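Light Chain (Clostridium botulinum, PDB 6BVD) probably acts as a zinc-dependent endopeptidase, the light-chain protease of the mosaic botulinum neurotoxin type HA, which as in related toxins would cleave a neuronal SNARE protein. Local coordinates at residues I113-P118 / M152-I156; G121-T125 / M180-P184; E127-N133 / K303-A309. All coordinates share one frame. Numbering follows the deposited sequence.

Contact 1 of 3, residues I113-P118 / M152-I156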
# COMPACT_ATOMS: atom_id res chain seq x y z
N ILE A 113 -17.25 -6.52 10.43
CA ILE A 113 -16.87 -5.82 11.67
C ILE A 113 -17.53 -4.42 11.74
O ILE A 113 -17.81 -3.90 12.83
CB ILE A 113 -15.35 -5.71 11.77
CG1 ILE A 113 -14.73 -7.12 11.97
CG2 ILE A 113 -14.98 -4.88 12.96
CD1 ILE A 113 -15.21 -7.83 13.25
N LYS A 114 -17.69 -3.79 10.58
CA LYS A 114 -18.31 -2.46 10.51
C LYS A 114 -19.80 -2.53 10.70
O LYS A 114 -20.38 -1.73 11.43
CB LYS A 114 -17.98 -1.82 9.16
CG LYS A 114 -18.85 -0.58 8.82
CD LYS A 114 -18.51 -0.09 7.39
CE LYS A 114 -19.46 1.01 6.91
NZ LYS A 114 -19.12 1.46 5.51
N ASN A 115 -20.43 -3.52 10.08
CA ASN A 115 -21.89 -3.58 9.96
C ASN A 115 -22.65 -4.39 11.02
O ASN A 115 -23.86 -4.21 11.15
CB ASN A 115 -22.28 -4.13 8.58
CG ASN A 115 -21.91 -3.18 7.46
OD1 ASN A 115 -21.92 -1.96 7.64
ND2 ASN A 115 -21.60 -3.73 6.28
N ALA A 116 -21.97 -5.28 11.76
CA ALA A 116 -22.69 -6.13 12.74
C ALA A 116 -22.84 -5.39 14.07
O ALA A 116 -22.35 -5.83 15.11
CB ALA A 116 -22.00 -7.47 12.98
N ILE A 117 -23.56 -4.29 14.06
CA ILE A 117 -23.71 -3.52 15.30
C ILE A 117 -24.48 -4.30 16.41
O ILE A 117 -25.38 -5.09 16.14
CB ILE A 117 -24.41 -2.21 15.01
CG1 ILE A 117 -25.85 -2.49 14.63
CG2 ILE A 117 -23.67 -1.41 13.88
CD1 ILE A 117 -26.73 -1.24 14.71
N PRO A 118 -24.13 -4.09 17.68
CA PRO A 118 -24.88 -4.79 18.75
C PRO A 118 -26.38 -4.45 18.81
O PRO A 118 -26.76 -3.35 18.41
CB PRO A 118 -24.20 -4.30 20.03
CG PRO A 118 -22.85 -3.92 19.60
CD PRO A 118 -22.98 -3.35 18.22
N MET A 152 -21.98 5.42 19.67
CA MET A 152 -21.97 3.96 19.56
C MET A 152 -20.76 3.52 18.73
O MET A 152 -20.28 4.28 17.91
CB MET A 152 -23.26 3.45 18.92
CG MET A 152 -24.54 3.79 19.71
SD MET A 152 -26.02 3.15 18.91
CE MET A 152 -25.48 1.53 18.36
N ALA A 153 -20.26 2.30 18.96
CA ALA A 153 -19.18 1.72 18.13
C ALA A 153 -19.19 0.20 18.36
O ALA A 153 -19.94 -0.28 19.21
CB ALA A 153 -17.80 2.31 18.46
N ASN A 154 -18.39 -0.56 17.60
CA ASN A 154 -18.40 -2.02 17.74
C ASN A 154 -17.14 -2.55 18.44
O ASN A 154 -17.17 -3.62 19.05
CB ASN A 154 -18.53 -2.69 16.33
CG ASN A 154 -19.86 -2.39 15.64
OD1 ASN A 154 -20.85 -1.93 16.27
ND2 ASN A 154 -19.92 -2.67 14.33
N LEU A 155 -16.03 -1.84 18.34
CA LEU A 155 -14.75 -2.40 18.75
C LEU A 155 -13.74 -1.33 19.18
O LEU A 155 -13.58 -0.32 18.52
CB LEU A 155 -14.14 -3.24 17.58
CG LEU A 155 -12.69 -3.70 17.79
CD1 LEU A 155 -12.51 -4.64 18.97
CD2 LEU A 155 -12.19 -4.42 16.45
N ILE A 156 -13.06 -1.59 20.29
CA ILE A 156 -11.97 -0.75 20.74
C ILE A 156 -10.74 -1.62 20.92
O ILE A 156 -10.76 -2.59 21.69
CB ILE A 156 -12.32 -0.05 22.07
CG1 ILE A 156 -13.60 0.80 21.88
CG2 ILE A 156 -11.12 0.76 22.56
CD1 ILE A 156 -14.12 1.39 23.18
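Asn154 pushes its carboxamide into the C-terminal end of helix 104-115, where the chain turns away from Ala116 to Pro118. The link at this helix end is one side-chain-to-backbone hydrogen bond: ND2 of Asn154 donates to O of Ile113 at 2.9 Å, nearly straight. Beyond that carbonyl the helix gives way to an inverse gamma turn centred on Ala116, with a weak bond from Ile117 N to Asn115 O (2.9 Å), and the turn carries Ile117 and Pro118 past the other end of the amide. Asn154 stands immediately before strand 155-158, part of the large mixed sheet of this zinc protease fold, so one side chain joins helix end to sheet. From helix 222-237, which carries the zinc ligands His228 and His232, Val233 packs on Ile113, Leu230 on Leu155, and Leu237 on Ala116 and Asn154. Between the two segments the apolar part is thin: Ile113 CG2 meets Leu155 CD2 at 4.5 Å. Pro118 CD, on the ring, sits 3.2 Å from Asn154 OD1.

Contact 2 of 3, residues G121-T125 / M180-P184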
# COMPACT_ATOMS: atom_id res chain seq x y z
N GLY A 121 -30.20 -3.62 23.40
CA GLY A 121 -30.92 -4.19 24.51
C GLY A 121 -30.26 -5.49 24.89
O GLY A 121 -29.40 -5.99 24.14
N ASN A 122 -30.63 -6.02 26.06
CA ASN A 122 -30.09 -7.30 26.50
C ASN A 122 -31.06 -7.99 27.46
O ASN A 122 -32.21 -7.55 27.61
CB ASN A 122 -28.71 -7.10 27.12
CG ASN A 122 -28.73 -6.14 28.32
OD1 ASN A 122 -29.29 -6.44 29.35
ND2 ASN A 122 -28.05 -5.00 28.18
N SER A 123 -30.62 -9.07 28.12
CA SER A 123 -31.54 -9.82 28.95
C SER A 123 -32.21 -9.00 30.04
O SER A 123 -33.36 -9.26 30.36
CB SER A 123 -30.83 -11.03 29.59
OG SER A 123 -30.54 -11.94 28.55
N TYR A 124 -31.51 -8.00 30.55
CA TYR A 124 -31.98 -7.19 31.67
C TYR A 124 -32.40 -5.77 31.29
O TYR A 124 -32.32 -4.87 32.14
CB TYR A 124 -30.88 -7.11 32.72
CG TYR A 124 -30.58 -8.47 33.31
CD1 TYR A 124 -31.59 -9.39 33.55
CD2 TYR A 124 -29.28 -8.85 33.58
CE1 TYR A 124 -31.31 -10.68 34.10
CE2 TYR A 124 -29.00 -10.13 34.11
CZ TYR A 124 -30.01 -11.02 34.36
OH TYR A 124 -29.71 -12.28 34.88
N THR A 125 -32.87 -5.58 30.05
CA THR A 125 -33.48 -4.29 29.65
C THR A 125 -34.90 -4.57 29.15
O THR A 125 -35.24 -5.72 28.85
CB THR A 125 -32.64 -3.53 28.57
OG1 THR A 125 -32.55 -4.30 27.36
CG2 THR A 125 -31.23 -3.22 29.06
N MET A 180 -25.77 -7.65 39.61
CA MET A 180 -26.14 -8.52 38.52
C MET A 180 -25.24 -8.34 37.30
O MET A 180 -24.76 -7.24 37.03
CB MET A 180 -27.59 -8.21 38.17
CG MET A 180 -28.37 -9.29 37.47
SD MET A 180 -30.04 -8.64 37.38
CE MET A 180 -30.06 -7.97 39.01
N GLU A 181 -25.05 -9.40 36.51
CA GLU A 181 -24.18 -9.29 35.34
C GLU A 181 -24.80 -9.90 34.09
O GLU A 181 -25.14 -11.08 34.05
CB GLU A 181 -22.81 -9.92 35.62
CG GLU A 181 -21.97 -9.11 36.57
CD GLU A 181 -20.54 -9.59 36.69
OE1 GLU A 181 -20.10 -10.39 35.84
OE2 GLU A 181 -19.85 -9.18 37.65
N ALA A 182 -25.01 -9.05 33.10
CA ALA A 182 -25.46 -9.48 31.79
C ALA A 182 -24.26 -9.52 30.86
O ALA A 182 -23.40 -8.62 30.88
CB ALA A 182 -26.53 -8.56 31.25
N THR A 183 -24.20 -10.56 30.02
CA THR A 183 -23.16 -10.66 29.01
C THR A 183 -23.78 -10.78 27.62
O THR A 183 -23.84 -11.86 27.05
CB THR A 183 -22.23 -11.88 29.28
OG1 THR A 183 -23.04 -13.05 29.34
CG2 THR A 183 -21.54 -11.70 30.60
N PRO A 184 -24.29 -9.66 27.08
CA PRO A 184 -25.06 -9.76 25.84
C PRO A 184 -24.27 -10.31 24.65
O PRO A 184 -24.92 -10.81 23.76
CB PRO A 184 -25.52 -8.30 25.56
CG PRO A 184 -24.73 -7.44 26.57
CD PRO A 184 -24.39 -8.33 27.71
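A Met-aromatic contact joins two loops here, one following helix 104-115 and the other leading from strand 168-171 towards strand 193-196. Met180 SD lies 3.7 Å from the centroid of the Tyr124 ring and almost on the ring normal, while Met180 CG comes within 3.5 Å of Tyr124 CE2. Further along, Ala182 CB touches Tyr124 CD2 at 3.6 Å, and Pro184 CB rests on Asn122 CB at 3.7 Å, so Met180, Ala182 and Pro184, alternate residues of an extended segment, all direct their CA-to-CB bonds at the other loop. Tyr124 sits in a type I beta turn from Asn122 to Thr125, closed by Thr125 N to Asn122 O (3.2 Å). Within it Asn122 OD1 accepts from Tyr124 N at 3.0 Å, an Asx turn, and Asn122 N donates to Thr125 OG1 at 2.9 Å. No hydrogen bond crosses between the loops; the 264 Å² they bury comes from packing. Tyr174 touches both Asn122 and Thr125, and its backbone pairs with Ala182.

Contact 3 of 3, residues E127-N133 / K303-A309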
# COMPACT_ATOMS: atom_id res chain seq x y z
N GLU A 127 -38.11 -5.10 26.92
CA GLU A 127 -38.29 -5.63 25.56
C GLU A 127 -38.87 -4.59 24.58
O GLU A 127 -38.54 -4.62 23.40
CB GLU A 127 -39.18 -6.86 25.58
CG GLU A 127 -38.61 -7.98 26.48
CD GLU A 127 -39.35 -9.30 26.36
OE1 GLU A 127 -40.01 -9.53 25.32
OE2 GLU A 127 -39.26 -10.12 27.30
N GLU A 128 -39.71 -3.69 25.09
CA GLU A 128 -40.37 -2.67 24.25
C GLU A 128 -39.48 -1.51 23.83
O GLU A 128 -39.88 -0.62 23.07
CB GLU A 128 -41.60 -2.08 24.98
CG GLU A 128 -42.61 -3.10 25.38
CD GLU A 128 -42.23 -3.87 26.64
OE1 GLU A 128 -41.27 -3.46 27.34
OE2 GLU A 128 -42.86 -4.91 26.88
N GLN A 129 -38.26 -1.52 24.33
CA GLN A 129 -37.38 -0.37 24.21
C GLN A 129 -36.08 -0.71 23.51
O GLN A 129 -35.50 -1.76 23.78
CB GLN A 129 -37.09 0.16 25.61
CG GLN A 129 -36.64 1.58 25.68
CD GLN A 129 -36.46 2.04 27.11
OE1 GLN A 129 -36.00 1.28 27.96
NE2 GLN A 129 -36.79 3.30 27.38
N PHE A 130 -35.68 0.15 22.58
CA PHE A 130 -34.29 0.18 22.11
C PHE A 130 -33.48 0.93 23.15
O PHE A 130 -33.67 2.15 23.34
CB PHE A 130 -34.15 0.87 20.74
CG PHE A 130 -34.40 -0.04 19.55
CD1 PHE A 130 -34.22 -1.42 19.65
CD2 PHE A 130 -34.86 0.49 18.35
CE1 PHE A 130 -34.49 -2.25 18.53
CE2 PHE A 130 -35.12 -0.32 17.24
CZ PHE A 130 -34.92 -1.70 17.33
N THR A 131 -32.60 0.22 23.86
CA THR A 131 -31.82 0.80 24.94
C THR A 131 -30.38 1.16 24.53
O THR A 131 -29.56 0.30 24.17
CB THR A 131 -31.82 -0.16 26.14
OG1 THR A 131 -33.17 -0.33 26.57
CG2 THR A 131 -31.00 0.40 27.27
N THR A 132 -30.08 2.45 24.61
CA THR A 132 -28.81 2.98 24.18
C THR A 132 -27.94 3.41 25.36
O THR A 132 -26.76 3.64 25.20
CB THR A 132 -28.97 4.21 23.26
OG1 THR A 132 -29.55 5.28 24.02
CG2 THR A 132 -29.85 3.88 22.09
N ASN A 133 -28.49 3.53 26.55
CA ASN A 133 -27.77 4.26 27.58
C ASN A 133 -27.07 3.37 28.59
O ASN A 133 -27.31 3.48 29.80
CB ASN A 133 -28.71 5.23 28.31
CG ASN A 133 -29.92 4.52 28.89
OD1 ASN A 133 -30.30 3.44 28.45
ND2 ASN A 133 -30.51 5.13 29.90
N LYS A 303 -41.86 -6.17 19.64
CA LYS A 303 -42.41 -5.38 20.74
C LYS A 303 -41.86 -3.95 20.84
O LYS A 303 -42.40 -3.14 21.58
CB LYS A 303 -42.16 -6.11 22.07
CG LYS A 303 -42.80 -7.50 22.17
CD LYS A 303 -42.52 -8.13 23.53
CE LYS A 303 -43.31 -9.42 23.73
NZ LYS A 303 -42.97 -10.48 22.72
N VAL A 304 -40.80 -3.64 20.10
CA VAL A 304 -40.14 -2.36 20.28
C VAL A 304 -40.99 -1.18 19.78
O VAL A 304 -41.45 -1.19 18.64
CB VAL A 304 -38.77 -2.34 19.58
CG1 VAL A 304 -38.21 -0.92 19.52
CG2 VAL A 304 -37.80 -3.30 20.28
N ASN A 305 -41.25 -0.20 20.66
CA ASN A 305 -42.02 0.97 20.25
C ASN A 305 -41.40 2.26 20.75
O ASN A 305 -41.97 3.35 20.55
CB ASN A 305 -43.48 0.89 20.71
CG ASN A 305 -43.64 0.81 22.23
OD1 ASN A 305 -42.74 1.14 23.01
ND2 ASN A 305 -44.81 0.42 22.65
N THR A 306 -40.25 2.17 21.39
CA THR A 306 -39.60 3.38 21.88
C THR A 306 -38.09 3.22 22.01
O THR A 306 -37.56 2.10 21.94
CB THR A 306 -40.23 3.82 23.24
OG1 THR A 306 -39.87 5.17 23.53
CG2 THR A 306 -39.79 2.92 24.37
N ALA A 307 -37.38 4.33 22.22
CA ALA A 307 -35.93 4.26 22.33
C ALA A 307 -35.49 5.19 23.44
O ALA A 307 -36.22 6.10 23.77
CB ALA A 307 -35.26 4.64 21.03
N THR A 308 -34.30 4.96 24.01
CA THR A 308 -33.79 5.84 25.07
C THR A 308 -33.04 7.03 24.49
O THR A 308 -32.47 7.82 25.24
CB THR A 308 -32.85 5.11 26.04
OG1 THR A 308 -31.72 4.59 25.33
CG2 THR A 308 -33.59 4.02 26.76
N ALA A 309 -33.03 7.17 23.18
CA ALA A 309 -32.38 8.31 22.56
C ALA A 309 -33.14 8.72 21.33
O ALA A 309 -33.99 7.97 20.83
CB ALA A 309 -30.93 8.00 22.21
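Glu127 begins the segment with its carboxylate near Lys303, but OE1 to NZ is 4.1 Å, beyond a salt bridge; OE1 is closer to Lys303 CD, at 3.4 Å. At Glu128 a two-stranded parallel sheet is set up, its strands 129-130 and 306-307 coming from distant parts of the chain. Glu128 O accepts from both Asn305 N (2.8 Å) and Thr306 N (3.3 Å). Gln129 then bridges Thr306, the two side chains lying on one face of the ribbon with Gln129 CG 3.7 Å from Thr306 CG2. Phe130 pairs with Ala307 and carries the ladder on: its N donates to Thr306 O at 2.8 Å and its O accepts from Thr308 N at 3.0 Å, each end of one residue bonding a different partner, as parallel strands require. On the Phe130 face, Val304 CG1 sits 3.7 Å from the ring centroid in a CH-pi contact, and Ile313 and Phe316 of helix 313-323 also cover this side chain. Past Phe130 the bridges end, and side chains take over: Thr132 OG1 and Thr308 OG1 share a hydrogen bond of 2.6 Å.

Overall arrangement
Along the chain, helix 104-115 ends in 113-118, and this region meets 152-156 to close contact 1, a loop that holds strands 129-130 and 138-142 and most of 148-152. Next comes 121-125, paired with 180-184 in contact 2; then 127-133 waits for 303-309 in contact 3, by far the longest closure. All three first segments come before any second one, and the second ones follow in the same order, so every pair of loops crosses and none nests. Contact 1 binds helix end to the large mixed sheet, contact 2 joins two loops, and contact 3 joins the same connection to the chain beyond helix 280-301. Contacts 2 and 3 touch where Thr125 CB meets Thr131 OG1 at 3.8 Å.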